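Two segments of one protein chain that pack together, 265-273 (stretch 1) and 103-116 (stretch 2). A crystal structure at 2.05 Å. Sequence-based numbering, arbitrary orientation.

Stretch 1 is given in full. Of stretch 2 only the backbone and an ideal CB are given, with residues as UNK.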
# COMPACT_ATOMS: atom_id res chain seq x y z
N GLU A 265 -28.77 -6.83 4.72
CA GLU A 265 -29.01 -8.06 3.98
C GLU A 265 -27.58 -8.42 3.61
O GLU A 265 -26.80 -7.54 3.22
CB GLU A 265 -29.85 -7.81 2.72
CG GLU A 265 -31.29 -7.43 3.00
CD GLU A 265 -32.13 -7.30 1.74
OE1 GLU A 265 -31.87 -6.36 0.94
OE2 GLU A 265 -33.04 -8.14 1.55
N ILE A 266 -27.23 -9.69 3.73
CA ILE A 266 -25.87 -10.14 3.43
C ILE A 266 -25.76 -10.95 2.14
O ILE A 266 -26.51 -11.89 1.93
CB ILE A 266 -25.33 -10.98 4.60
CG1 ILE A 266 -25.50 -10.22 5.91
CG2 ILE A 266 -23.86 -11.32 4.38
CD1 ILE A 266 -24.82 -8.87 5.94
N PHE A 267 -24.81 -10.57 1.28
CA PHE A 267 -24.57 -11.28 0.02
C PHE A 267 -23.16 -11.89 0.02
O PHE A 267 -22.20 -11.24 0.44
CB PHE A 267 -24.75 -10.32 -1.16
CG PHE A 267 -26.09 -9.63 -1.14
CD1 PHE A 267 -26.32 -8.55 -0.29
CD2 PHE A 267 -27.15 -10.13 -1.91
CE1 PHE A 267 -27.60 -7.96 -0.20
CE2 PHE A 267 -28.43 -9.56 -1.82
CZ PHE A 267 -28.65 -8.47 -0.96
N ARG A 268 -23.06 -13.13 -0.43
CA ARG A 268 -21.79 -13.87 -0.43
C ARG A 268 -21.29 -14.31 -1.80
O ARG A 268 -20.26 -15.00 -1.90
CB ARG A 268 -21.93 -15.12 0.44
CG ARG A 268 -22.32 -14.84 1.88
CD ARG A 268 -23.04 -16.02 2.51
NE ARG A 268 -23.42 -15.72 3.88
CZ ARG A 268 -22.57 -15.64 4.88
NH1 ARG A 268 -21.27 -15.86 4.67
NH2 ARG A 268 -22.99 -15.31 6.10
N GLU A 269 -22.00 -13.94 -2.86
CA GLU A 269 -21.60 -14.35 -4.21
C GLU A 269 -21.30 -13.18 -5.13
O GLU A 269 -22.17 -12.36 -5.41
CB GLU A 269 -22.71 -15.19 -4.85
CG GLU A 269 -23.07 -16.46 -4.08
CD GLU A 269 -21.86 -17.36 -3.87
OE1 GLU A 269 -21.11 -17.56 -4.84
OE2 GLU A 269 -21.66 -17.86 -2.73
N PHE A 270 -20.06 -13.11 -5.59
CA PHE A 270 -19.66 -12.06 -6.51
C PHE A 270 -18.85 -12.68 -7.62
O PHE A 270 -18.12 -13.65 -7.40
CB PHE A 270 -18.88 -10.97 -5.78
CG PHE A 270 -19.66 -10.34 -4.68
CD1 PHE A 270 -19.47 -10.75 -3.36
CD2 PHE A 270 -20.66 -9.40 -4.96
CE1 PHE A 270 -20.27 -10.23 -2.33
CE2 PHE A 270 -21.47 -8.87 -3.94
CZ PHE A 270 -21.27 -9.29 -2.62
N PRO A 271 -18.99 -12.15 -8.84
CA PRO A 271 -18.21 -12.77 -9.91
C PRO A 271 -16.76 -12.34 -9.96
O PRO A 271 -16.38 -11.25 -9.52
CB PRO A 271 -19.00 -12.38 -11.16
CG PRO A 271 -19.49 -11.01 -10.82
CD PRO A 271 -19.94 -11.16 -9.37
N VAL A 272 -15.94 -13.24 -10.48
CA VAL A 272 -14.53 -12.98 -10.66
C VAL A 272 -14.42 -12.81 -12.18
O VAL A 272 -15.04 -13.55 -12.95
CB VAL A 272 -13.69 -14.17 -10.18
CG1 VAL A 272 -14.05 -15.39 -10.98
CG2 VAL A 272 -12.21 -13.86 -10.32
N THR A 273 -13.67 -11.81 -12.60
CA THR A 273 -13.49 -11.54 -14.02
C THR A 273 -12.03 -11.22 -14.26
O THR A 273 -11.21 -11.23 -13.33
CB THR A 273 -14.32 -10.32 -14.46
OG1 THR A 273 -13.98 -9.20 -13.63
CG2 THR A 273 -15.82 -10.61 -14.33
N UNK A 103 -18.58 -23.32 11.09
CA UNK A 103 -19.62 -22.29 11.02
C UNK A 103 -19.46 -21.53 9.71
O UNK A 103 -18.96 -20.40 9.69
CB UNK A 103 -19.54 -21.34 12.22
N UNK A 104 -19.87 -22.14 8.59
CA UNK A 104 -19.79 -21.58 7.24
C UNK A 104 -20.11 -20.11 7.01
O UNK A 104 -19.32 -19.41 6.36
CB UNK A 104 -20.73 -22.39 6.35
N UNK A 105 -21.22 -19.59 7.51
CA UNK A 105 -21.45 -18.19 7.20
C UNK A 105 -20.55 -17.20 7.93
O UNK A 105 -20.72 -16.00 7.78
CB UNK A 105 -22.91 -17.85 7.51
N UNK A 106 -19.58 -17.71 8.68
CA UNK A 106 -18.62 -16.85 9.37
C UNK A 106 -17.43 -16.71 8.40
O UNK A 106 -16.43 -16.05 8.71
CB UNK A 106 -18.20 -17.42 10.72
N UNK A 107 -17.57 -17.33 7.24
CA UNK A 107 -16.55 -17.31 6.20
C UNK A 107 -17.02 -16.61 4.93
O UNK A 107 -18.08 -16.93 4.38
CB UNK A 107 -16.12 -18.74 5.87
N UNK A 108 -16.22 -15.65 4.47
CA UNK A 108 -16.51 -14.89 3.26
C UNK A 108 -15.30 -15.06 2.36
O UNK A 108 -14.23 -14.51 2.61
CB UNK A 108 -16.80 -13.42 3.56
N UNK A 109 -15.48 -15.84 1.30
CA UNK A 109 -14.38 -16.15 0.39
C UNK A 109 -14.80 -16.14 -1.07
O UNK A 109 -15.84 -16.67 -1.42
CB UNK A 109 -13.79 -17.52 0.74
N UNK A 110 -13.99 -15.53 -1.94
CA UNK A 110 -14.36 -15.52 -3.35
C UNK A 110 -14.08 -16.90 -3.96
O UNK A 110 -13.58 -17.80 -3.28
CB UNK A 110 -13.60 -14.43 -4.10
N UNK A 111 -14.39 -17.06 -5.24
CA UNK A 111 -14.17 -18.33 -5.92
C UNK A 111 -12.77 -18.35 -6.54
O UNK A 111 -12.60 -18.03 -7.71
CB UNK A 111 -15.24 -18.56 -6.99
N UNK A 112 -11.76 -18.72 -5.75
CA UNK A 112 -10.38 -18.77 -6.22
C UNK A 112 -10.13 -19.82 -7.30
O UNK A 112 -9.26 -19.64 -8.15
CB UNK A 112 -9.45 -19.04 -5.03
N UNK A 113 -10.90 -20.91 -7.26
CA UNK A 113 -10.75 -21.97 -8.25
C UNK A 113 -11.04 -21.34 -9.60
O UNK A 113 -10.26 -21.45 -10.54
CB UNK A 113 -11.67 -23.16 -7.97
N UNK A 114 -12.17 -20.65 -9.68
CA UNK A 114 -12.58 -19.97 -10.89
C UNK A 114 -11.56 -18.90 -11.27
O UNK A 114 -11.31 -18.65 -12.45
CB UNK A 114 -13.97 -19.35 -10.71
N UNK A 115 -10.97 -18.28 -10.25
CA UNK A 115 -9.97 -17.25 -10.50
C UNK A 115 -8.76 -17.83 -11.22
O UNK A 115 -8.30 -17.26 -12.20
CB UNK A 115 -9.54 -16.59 -9.19
N UNK A 116 -8.26 -18.96 -10.73
CA UNK A 116 -7.11 -19.58 -11.37
C UNK A 116 -7.46 -20.03 -12.77
O UNK A 116 -6.67 -19.90 -13.70
CB UNK A 116 -6.60 -20.76 -10.54

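Position 103 lies beyond the reach of stretch 1, which sets no demand here. The residue is Leu 103.

Position 104 opens a 3-10 segment. Its phi of -40 is compatible with proline, though other residues would do. It is Pro 104, whose O accepts from the backbone N of position 107.

Position 105 points its CB sideways, beside the guanidinium of Arg 268. An acidic or a small polar side chain would suit, and others could too. The residue is Asp 105. Arg 268 NH2 donates to Asp 105 O at 2.9 Å, and Arg 268 NH1 donates to Asp 105 O at 3.2 Å. The place of NH2 is less sure, because it is modelled too close to Asp 105 CB.

Position 106 points away, and many residues would fit as far as stretch 1 is concerned. It is Ala 106.

Position 107 is extended and points sideways, with no partner near its CB. Several side chains would serve. It is Ser 107. Its backbone O receives a hydrogen bond from water 1, which accepts from Arg 268 NH1.

Position 108 points sideways. A longer side chain could reach both the Arg 268 guanidinium and Ile 266. An aromatic or a long aliphatic would suit. It is Phe 108, chi1 m. Arg 268 NH1 lies over one ring face, 3.1 Å from Phe 108 CZ, and Asp 105 CB covers the opposite face of the guanidinium. Ile 266 CG2 meets the ring edge, 3.7 Å from Phe 108 CE1.

Position 109 points away, so its side chain is free of stretch 1. It is Cys 109. Water 2 accepts from its N and donates to Arg 268 O.

Position 110 points sideways. Phi of -76 allows proline among others, and it is Pro 110.

Position 111 points toward stretch 1, just before a helix. Asp, Ser, Thr or Asn could cap. It is Asp 111, whose OD2 accepts from the N of position 114.

Position 112 points away and position 113 is out of reach, so stretch 1 leaves the choice open. They are His 112 and Arg 113.

Position 114 points toward Val 272. An aliphatic or a long chain with an aliphatic stem would suit. It is Arg 114, with Arg 114 CG 3.1 Å from Val 272 CG1.

At position 115 a CB would be crowded by the O of His 112. Glycine or alanine is plausible. It is Gly 115, with Gly 115 CA 4.1 Å from Val 272 CG2.

Position 116 is out of reach, so stretch 1 leaves it open too. It is Gly 116.

Stretch 2 (103-116) LPDASFCPDHRRGG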
# COMPACT_ATOMS: atom_id res chain seq x y z
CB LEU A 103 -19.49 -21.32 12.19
CG LEU A 103 -20.77 -20.58 12.54
CD1 LEU A 103 -21.69 -21.55 13.28
CD2 LEU A 103 -20.48 -19.38 13.42
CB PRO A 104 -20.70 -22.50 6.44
CG PRO A 104 -20.46 -23.83 7.12
CD PRO A 104 -20.50 -23.47 8.58
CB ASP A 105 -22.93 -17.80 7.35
CG ASP A 105 -23.52 -18.25 8.63
OD1 ASP A 105 -22.85 -18.07 9.66
OD2 ASP A 105 -24.67 -18.76 8.60
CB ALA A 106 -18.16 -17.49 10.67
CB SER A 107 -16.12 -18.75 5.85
OG SER A 107 -15.29 -18.76 4.70
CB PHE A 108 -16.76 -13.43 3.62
CG PHE A 108 -18.11 -13.20 4.23
CD1 PHE A 108 -19.18 -12.75 3.44
CD2 PHE A 108 -18.34 -13.51 5.58
CE1 PHE A 108 -20.46 -12.60 3.99
CE2 PHE A 108 -19.62 -13.37 6.14
CZ PHE A 108 -20.68 -12.91 5.35
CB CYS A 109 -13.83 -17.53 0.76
SG CYS A 109 -12.16 -17.92 0.17
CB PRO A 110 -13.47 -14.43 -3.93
CG PRO A 110 -12.21 -14.61 -3.15
CD PRO A 110 -12.72 -14.81 -1.73
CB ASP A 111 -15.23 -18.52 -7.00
CG ASP A 111 -15.16 -19.88 -7.65
OD1 ASP A 111 -16.09 -20.23 -8.42
OD2 ASP A 111 -14.19 -20.62 -7.40
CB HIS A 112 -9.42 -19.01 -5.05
CG HIS A 112 -9.30 -17.84 -4.12
ND1 HIS A 112 -8.88 -16.59 -4.54
CD2 HIS A 112 -9.54 -17.72 -2.79
CE1 HIS A 112 -8.88 -15.76 -3.52
NE2 HIS A 112 -9.27 -16.42 -2.44
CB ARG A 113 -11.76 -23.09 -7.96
CG ARG A 113 -11.53 -24.38 -8.72
CD ARG A 113 -12.63 -25.37 -8.36
NE ARG A 113 -12.14 -26.74 -8.27
CZ ARG A 113 -12.92 -27.81 -8.05
NH1 ARG A 113 -14.23 -27.66 -7.91
NH2 ARG A 113 -12.39 -29.03 -8.00
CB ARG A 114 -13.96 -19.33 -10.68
CG ARG A 114 -14.40 -18.40 -11.77
CD ARG A 114 -14.65 -19.09 -13.09
NE ARG A 114 -15.26 -18.16 -14.02
CZ ARG A 114 -15.61 -18.46 -15.27
NH1 ARG A 114 -15.41 -19.69 -15.74
NH2 ARG A 114 -16.17 -17.54 -16.05
O HOH W 1 -19.97 -16.94 2.32
O HOH W 2 -18.52 -15.95 0.12
O HOH W 3 -16.22 -14.50 -5.79
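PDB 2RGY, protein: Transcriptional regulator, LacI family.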